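Local coordinates for phosphatidylinositol-specific phospholipase C1 (Streptomyces antibioticus, PDB 3H4X), which is a bacterial member of the phosphoinositide phospholipase C family, built on a TIM-like beta/alpha barrel, at residues 236-241 and 264-269; 242-247 and 279-284; 271-276 and 314-319. All coordinates share one frame; numbering follows the deposited sequence.

Contact 1 (236-241 and 264-269); sequences HGAAPG and ATYLNG. Unlike the reference sequence in segment 264-269: Ala-264 (reference Pro).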
# COMPACT_ATOMS: atom_id res chain seq x y z
N HIS A 236 -0.88 7.01 9.05
CA HIS A 236 -1.47 5.80 9.59
C HIS A 236 -2.11 6.08 10.93
O HIS A 236 -1.48 6.66 11.82
CB HIS A 236 -0.36 4.75 9.70
CG HIS A 236 -0.79 3.45 10.29
ND1 HIS A 236 -1.83 2.69 9.80
CD2 HIS A 236 -0.25 2.73 11.31
CE1 HIS A 236 -1.94 1.58 10.51
NE2 HIS A 236 -0.99 1.58 11.43
N GLY A 237 -3.37 5.70 11.06
CA GLY A 237 -4.14 5.94 12.28
C GLY A 237 -5.26 6.92 11.99
O GLY A 237 -5.00 8.10 11.73
N ALA A 238 -6.50 6.44 12.00
CA ALA A 238 -7.65 7.27 11.70
C ALA A 238 -7.74 8.42 12.68
O ALA A 238 -7.63 8.23 13.89
CB ALA A 238 -8.92 6.44 11.74
N ALA A 239 -7.96 9.62 12.16
CA ALA A 239 -8.03 10.82 12.98
C ALA A 239 -8.94 11.85 12.34
O ALA A 239 -9.10 11.86 11.12
CB ALA A 239 -6.64 11.41 13.18
N PRO A 240 -9.55 12.72 13.16
CA PRO A 240 -10.41 13.78 12.64
C PRO A 240 -9.59 14.93 12.04
O PRO A 240 -8.38 15.01 12.25
CB PRO A 240 -11.16 14.26 13.88
CG PRO A 240 -10.21 14.01 14.99
CD PRO A 240 -9.51 12.72 14.63
N GLY A 241 -10.27 15.80 11.30
CA GLY A 241 -9.62 16.96 10.70
C GLY A 241 -8.59 16.54 9.67
O GLY A 241 -8.76 15.55 8.96
N ALA A 264 -13.90 0.80 11.26
CA ALA A 264 -14.92 1.09 12.27
C ALA A 264 -14.73 2.49 12.83
O ALA A 264 -15.71 3.21 13.08
CB ALA A 264 -14.88 0.05 13.38
N THR A 265 -13.48 2.89 13.04
CA THR A 265 -13.19 4.22 13.55
C THR A 265 -13.63 5.30 12.56
O THR A 265 -14.27 6.29 12.95
CB THR A 265 -11.69 4.37 13.89
OG1 THR A 265 -11.32 3.37 14.84
CG2 THR A 265 -11.40 5.74 14.47
N TYR A 266 -13.33 5.11 11.28
CA TYR A 266 -13.76 6.07 10.27
C TYR A 266 -15.27 6.22 10.22
O TYR A 266 -15.79 7.25 9.78
CB TYR A 266 -13.25 5.69 8.88
CG TYR A 266 -11.80 6.05 8.64
CD1 TYR A 266 -11.35 7.36 8.80
CD2 TYR A 266 -10.88 5.09 8.25
CE1 TYR A 266 -10.03 7.69 8.59
CE2 TYR A 266 -9.56 5.41 8.03
CZ TYR A 266 -9.14 6.71 8.21
OH TYR A 266 -7.81 7.02 7.99
N LEU A 267 -15.98 5.17 10.63
CA LEU A 267 -17.43 5.18 10.56
C LEU A 267 -18.10 5.48 11.90
O LEU A 267 -19.32 5.38 12.01
CB LEU A 267 -17.94 3.85 10.00
CG LEU A 267 -18.05 3.78 8.48
CD1 LEU A 267 -16.72 4.07 7.79
CD2 LEU A 267 -18.60 2.43 8.05
N ASN A 268 -17.33 5.87 12.90
CA ASN A 268 -17.89 6.02 14.25
C ASN A 268 -18.48 7.39 14.57
O ASN A 268 -18.94 7.62 15.69
CB ASN A 268 -16.89 5.57 15.33
CG ASN A 268 -15.80 6.60 15.59
OD1 ASN A 268 -15.87 7.74 15.15
ND2 ASN A 268 -14.78 6.18 16.34
N GLY A 269 -18.50 8.27 13.58
CA GLY A 269 -19.12 9.59 13.72
C GLY A 269 -18.16 10.73 13.99
O GLY A 269 -18.54 11.90 13.89
O HOH W 1 -7.32 9.50 9.02

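Contact 2 (242-247 and 279-284); sequences DPRERY and RHYLLI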
# COMPACT_ATOMS: atom_id res chain seq x y z
N ASP A 242 -7.52 17.31 9.56
CA ASP A 242 -6.42 16.97 8.67
C ASP A 242 -5.39 16.21 9.50
O ASP A 242 -4.74 16.80 10.36
CB ASP A 242 -5.80 18.23 8.08
CG ASP A 242 -4.71 17.94 7.07
OD1 ASP A 242 -4.13 16.83 7.12
OD2 ASP A 242 -4.43 18.82 6.23
N PRO A 243 -5.26 14.89 9.28
CA PRO A 243 -4.37 14.11 10.13
C PRO A 243 -2.92 14.56 10.06
O PRO A 243 -2.14 14.25 10.95
CB PRO A 243 -4.52 12.69 9.57
CG PRO A 243 -5.86 12.68 8.91
CD PRO A 243 -6.00 14.05 8.32
N ARG A 244 -2.57 15.28 9.00
CA ARG A 244 -1.18 15.70 8.81
C ARG A 244 -0.77 16.78 9.80
O ARG A 244 0.42 17.09 9.94
CB ARG A 244 -0.96 16.14 7.37
CG ARG A 244 -1.15 14.99 6.38
CD ARG A 244 -1.34 15.44 4.94
NE ARG A 244 -2.45 16.37 4.79
CZ ARG A 244 -2.87 16.84 3.63
NH1 ARG A 244 -2.28 16.46 2.50
NH2 ARG A 244 -3.87 17.71 3.59
N GLU A 245 -1.74 17.36 10.50
CA GLU A 245 -1.44 18.34 11.54
C GLU A 245 -0.66 17.70 12.70
O GLU A 245 -0.12 18.42 13.54
CB GLU A 245 -2.71 19.02 12.03
CG GLU A 245 -3.47 19.80 10.96
CD GLU A 245 -2.80 21.09 10.53
OE1 GLU A 245 -1.75 21.46 11.11
OE2 GLU A 245 -3.32 21.75 9.61
N ARG A 246 -0.59 16.37 12.73
CA ARG A 246 0.20 15.67 13.74
C ARG A 246 1.70 15.89 13.54
O ARG A 246 2.47 15.69 14.46
CB ARG A 246 -0.09 14.17 13.72
CG ARG A 246 0.56 13.43 12.56
CD ARG A 246 0.30 11.93 12.61
NE ARG A 246 -1.13 11.63 12.57
CZ ARG A 246 -1.63 10.40 12.50
NH1 ARG A 246 -0.81 9.36 12.46
NH2 ARG A 246 -2.94 10.22 12.46
N TYR A 247 2.10 16.26 12.32
CA TYR A 247 3.51 16.50 12.03
C TYR A 247 3.84 17.95 12.31
O TYR A 247 3.24 18.85 11.72
CB TYR A 247 3.84 16.13 10.58
CG TYR A 247 3.42 14.72 10.23
CD1 TYR A 247 4.05 13.63 10.82
CD2 TYR A 247 2.40 14.48 9.33
CE1 TYR A 247 3.66 12.33 10.52
CE2 TYR A 247 2.00 13.19 9.02
CZ TYR A 247 2.64 12.12 9.62
OH TYR A 247 2.24 10.84 9.31
N ARG A 279 -10.71 16.05 -1.79
CA ARG A 279 -9.33 16.42 -2.10
C ARG A 279 -8.60 15.37 -2.94
O ARG A 279 -7.43 15.57 -3.29
CB ARG A 279 -8.57 16.70 -0.80
CG ARG A 279 -8.97 18.02 -0.16
CD ARG A 279 -8.61 18.09 1.32
NE ARG A 279 -8.83 19.44 1.85
CZ ARG A 279 -7.86 20.28 2.18
NH1 ARG A 279 -6.59 19.93 2.05
NH2 ARG A 279 -8.16 21.48 2.66
N HIS A 280 -9.29 14.29 -3.26
CA HIS A 280 -8.74 13.20 -4.08
C HIS A 280 -7.63 12.42 -3.39
O HIS A 280 -6.80 11.79 -4.05
CB HIS A 280 -8.27 13.73 -5.44
CG HIS A 280 -9.27 14.61 -6.12
ND1 HIS A 280 -10.58 14.24 -6.32
CD2 HIS A 280 -9.16 15.87 -6.62
CE1 HIS A 280 -11.23 15.22 -6.93
NE2 HIS A 280 -10.39 16.22 -7.12
N TYR A 281 -7.62 12.44 -2.06
CA TYR A 281 -6.67 11.64 -1.31
C TYR A 281 -7.12 10.19 -1.29
O TYR A 281 -8.31 9.89 -1.32
CB TYR A 281 -6.57 12.13 0.14
CG TYR A 281 -6.15 13.57 0.31
CD1 TYR A 281 -5.31 14.20 -0.60
CD2 TYR A 281 -6.58 14.30 1.41
CE1 TYR A 281 -4.92 15.52 -0.43
CE2 TYR A 281 -6.20 15.61 1.60
CZ TYR A 281 -5.38 16.22 0.68
OH TYR A 281 -5.03 17.53 0.90
N LEU A 282 -6.16 9.27 -1.23
CA LEU A 282 -6.49 7.86 -1.10
C LEU A 282 -6.73 7.53 0.36
O LEU A 282 -5.94 7.89 1.23
CB LEU A 282 -5.38 6.97 -1.66
CG LEU A 282 -5.05 7.21 -3.14
CD1 LEU A 282 -4.00 6.21 -3.61
CD2 LEU A 282 -6.29 7.13 -4.02
N LEU A 283 -7.83 6.83 0.63
CA LEU A 283 -8.23 6.48 1.99
C LEU A 283 -8.34 4.97 2.11
O LEU A 283 -9.25 4.35 1.55
CB LEU A 283 -9.56 7.15 2.33
CG LEU A 283 -10.09 6.98 3.76
CD1 LEU A 283 -9.06 7.44 4.79
CD2 LEU A 283 -11.40 7.72 3.94
N ILE A 284 -7.40 4.36 2.82
CA ILE A 284 -7.41 2.92 3.05
C ILE A 284 -8.08 2.64 4.39
O ILE A 284 -7.63 3.14 5.42
CB ILE A 284 -5.98 2.31 3.07
CG1 ILE A 284 -5.31 2.36 1.70
CG2 ILE A 284 -6.02 0.87 3.54
CD1 ILE A 284 -4.98 3.74 1.20

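Contact 3 (271-276 and 314-319); sequences IDTSWY and AAHASF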
# COMPACT_ATOMS: atom_id res chain seq x y z
N ILE A 271 -15.23 11.43 12.44
CA ILE A 271 -14.39 11.82 11.31
C ILE A 271 -15.23 12.09 10.07
O ILE A 271 -16.06 11.28 9.68
CB ILE A 271 -13.35 10.74 11.00
CG1 ILE A 271 -12.45 10.51 12.21
CG2 ILE A 271 -12.53 11.12 9.77
CD1 ILE A 271 -11.62 9.24 12.14
N ASP A 272 -14.99 13.24 9.45
CA ASP A 272 -15.65 13.59 8.20
C ASP A 272 -14.86 12.99 7.04
O ASP A 272 -13.90 13.59 6.56
CB ASP A 272 -15.72 15.11 8.05
CG ASP A 272 -16.34 15.54 6.73
OD1 ASP A 272 -16.82 14.66 5.98
OD2 ASP A 272 -16.34 16.76 6.45
N THR A 273 -15.27 11.82 6.58
CA THR A 273 -14.49 11.14 5.54
C THR A 273 -14.66 11.77 4.16
O THR A 273 -13.87 11.49 3.26
CB THR A 273 -14.79 9.64 5.48
OG1 THR A 273 -16.20 9.44 5.34
CG2 THR A 273 -14.31 8.94 6.75
N SER A 274 -15.67 12.62 3.98
CA SER A 274 -15.85 13.28 2.69
C SER A 274 -14.66 14.18 2.35
O SER A 274 -14.36 14.42 1.19
CB SER A 274 -17.15 14.08 2.65
OG SER A 274 -17.05 15.28 3.40
N TRP A 275 -13.98 14.66 3.39
CA TRP A 275 -12.81 15.51 3.23
C TRP A 275 -11.78 14.88 2.31
O TRP A 275 -11.20 15.54 1.45
CB TRP A 275 -12.21 15.77 4.62
CG TRP A 275 -11.01 16.66 4.67
CD1 TRP A 275 -11.00 18.02 4.67
CD2 TRP A 275 -9.64 16.25 4.79
NE1 TRP A 275 -9.71 18.49 4.76
CE2 TRP A 275 -8.86 17.42 4.83
CE3 TRP A 275 -9.00 15.01 4.85
CZ2 TRP A 275 -7.47 17.39 4.94
CZ3 TRP A 275 -7.62 14.98 4.96
CH2 TRP A 275 -6.87 16.16 5.00
N TYR A 276 -11.56 13.57 2.48
CA TYR A 276 -10.57 12.84 1.68
C TYR A 276 -10.99 12.76 0.22
O TYR A 276 -10.17 12.90 -0.69
CB TYR A 276 -10.37 11.43 2.23
CG TYR A 276 -9.89 11.43 3.65
CD1 TYR A 276 -8.53 11.44 3.95
CD2 TYR A 276 -10.79 11.46 4.70
CE1 TYR A 276 -8.09 11.46 5.26
CE2 TYR A 276 -10.36 11.48 6.01
CZ TYR A 276 -9.01 11.48 6.28
OH TYR A 276 -8.57 11.52 7.58
N ALA A 314 -19.53 4.26 0.15
CA ALA A 314 -20.40 5.40 0.42
C ALA A 314 -19.77 6.32 1.46
O ALA A 314 -20.00 7.53 1.46
CB ALA A 314 -21.78 4.94 0.86
N ALA A 315 -18.97 5.74 2.35
CA ALA A 315 -18.25 6.50 3.37
C ALA A 315 -16.87 6.98 2.87
O ALA A 315 -16.03 7.38 3.67
CB ALA A 315 -18.10 5.68 4.63
N HIS A 316 -16.67 6.93 1.55
CA HIS A 316 -15.52 7.56 0.90
C HIS A 316 -14.19 6.82 1.00
O HIS A 316 -13.14 7.40 0.75
CB HIS A 316 -15.36 9.01 1.38
CG HIS A 316 -16.61 9.82 1.24
ND1 HIS A 316 -17.04 10.33 0.03
CD2 HIS A 316 -17.52 10.20 2.16
CE1 HIS A 316 -18.17 10.99 0.22
NE2 HIS A 316 -18.49 10.92 1.50
N ALA A 317 -14.23 5.54 1.34
CA ALA A 317 -13.01 4.73 1.28
C ALA A 317 -12.52 4.63 -0.16
O ALA A 317 -13.32 4.58 -1.10
CB ALA A 317 -13.27 3.35 1.84
N SER A 318 -11.20 4.60 -0.34
CA SER A 318 -10.61 4.18 -1.61
C SER A 318 -10.41 2.67 -1.62
O SER A 318 -10.55 2.02 -2.66
CB SER A 318 -9.26 4.84 -1.83
OG SER A 318 -9.38 6.25 -1.91
N PHE A 319 -10.05 2.11 -0.46
CA PHE A 319 -9.83 0.68 -0.33
C PHE A 319 -10.47 0.19 0.96
O PHE A 319 -10.42 0.88 1.98
CB PHE A 319 -8.34 0.34 -0.27
CG PHE A 319 -7.56 0.76 -1.48
CD1 PHE A 319 -7.36 -0.12 -2.53
CD2 PHE A 319 -7.01 2.03 -1.56
CE1 PHE A 319 -6.62 0.27 -3.64
CE2 PHE A 319 -6.28 2.42 -2.67
CZ PHE A 319 -6.09 1.54 -3.71

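Contact 1 (236-241 and 264-269)
The CA atoms of Ala-238 and Tyr-266 lie 6.4 Å apart where the loop 236-241, which leaves strand 232-236, passes the last turn of the short helix 263-266. No direct hydrogen bond joins the two segments, and the direct contact centres on the methyl of Ala-238. Ala-238 points its CB at the helix and sets it over one face of the Tyr-266 ring, 3.7 Å from the ring centroid and 17° off the normal, a CH-pi contact. The methyl is displaced toward the hydroxyl end of the ring, with Tyr-266 CZ the nearest ring atom at 3.5 Å from Ala-238 CB. Both segments follow neighbouring parallel strands of the barrel, 232-236 and 258-262, so two successive loops meet at the same end of the sheet. From beside the ring, Thr-265 adds CG2, 3.8 Å from Ala-238 CB. This branch stands anti to the backbone N, whereas OG1 (chi1 -57°) is taken up by a hydrogen bond to Asp-262. A water lying in the plane of the tyrosine ring bridges the segments: its oxygen is 2.7 Å from Tyr-266 OH and accepts from Ala-239 N at 3.2 Å. Tyr-266 also packs against Leu-283 and Met-285 of strand 282-286.

Contact 2 (242-247 and 279-284)
An Asx turn at Asp-242 opens the 3-10 segment 243-246, and the arginine it holds, Arg-244, reaches across to Tyr-281, just ahead of strand 282-286. Arg-244 NH2 donates to Tyr-281 OH over 2.9 Å, with an N-H...O angle of 143° and the oxygen tilted from the guanidinium plane. The planes of guanidinium and phenol ring stand 71° apart. Asp-242 fixes the rotation of the arginine head: Arg-244 NE meets the syn lone pair of Asp-242 OD1 at 2.9 Å, while NH2 approaches OD2 from above the carboxylate plane. The same OD1 also accepts from Arg-244 N, closing the Asx turn. A bend at chi3 (-57°) folds the arginine chain back to this side-on grip. In the barrel, the contact ties the loop between strands 232-236 and 258-262 to the start of 282-286, two strands on from 232-236. Arg-279 NH1 gives Tyr-281 OH a second N-H at 3.1 Å, the oxygen lying in the guanidinium plane of Arg-279, and Arg-279 CB sits over the centre of the tyrosine ring. Asp-171, salt-bridged to Arg-244 NH1 and hydrogen-bonded to Tyr-281 OH, places a second carboxylate beside Arg-244, in addition to Asp-242.

Contact 3 (271-276 and 314-319)
The imidazole of His-316 is covered on one face by Ser-274 CA and on the opposite face by the carbonyl oxygen of Ala-314, while Thr-273 OG1 lies in plane at its edge. The histidine is the C-prime residue of a Schellman motif that ends helix 302-314, with positive phi and with His-316 N bonded back to Ala-313 O and Ala-317 N to Leu-312 O. Its ring packs the end of that helix against the beginning of helix 274-278, in the barrel layer outside strands 282-286 and 319-322. Ser-274 CA sits 3.7 Å from the imidazole centroid of His-316, 17° off the normal, in a CH-pi contact displaced toward the rim. Next to it, Ser-274 CB reaches His-316 NE2 at 3.6 Å. With CG anti to its own carbonyl carbon (chi1 -53°), the histidine turns its ring over Ser-274, and His-316 CB rests 3.5 Å from Thr-273 O. At the far side of the ring, ND1 is hydrogen-bonded to Asp-277, which probably helps to set the ring orientation. The direct hydrogen bond between the segments starts at Thr-273. Its hydroxyl sits between the backbone N and the carbonyl carbon (chi1 54°) and donates to Ala-315 O from above the carbonyl plane. Behind this contact Asp-272 caps the incoming helix: Asp-272 OD1 takes a weak bond from Ser-274 N and, on its syn side, accepts from Ser-274 OG at 2.7 Å.

From the N terminus, the chain leaves strand 232-236 through 236-241 and 242-247, then forms strand 258-262 and helix 263-266. Contact 1 closes this first loop. It closes before contact 3 opens at 271-276, but contact 2, begun at 242-247, crosses both: it closes at 279-284, after contact 1 and inside the span of contact 3. Helix 274-278 leads through a short turn, in which Tyr-281 N probably bonds to Tyr-276 O, into strand 282-286. Contact 3 closes last, at 314-319 after helix 302-314, and Leu-283 O probably accepts from Ser-318 N. Arg-246 links contacts 1 and 2 by reaching the carbonyls of His-236 and Gly-237. Together the three contacts join the barrel strands from 232-236 to 319-322.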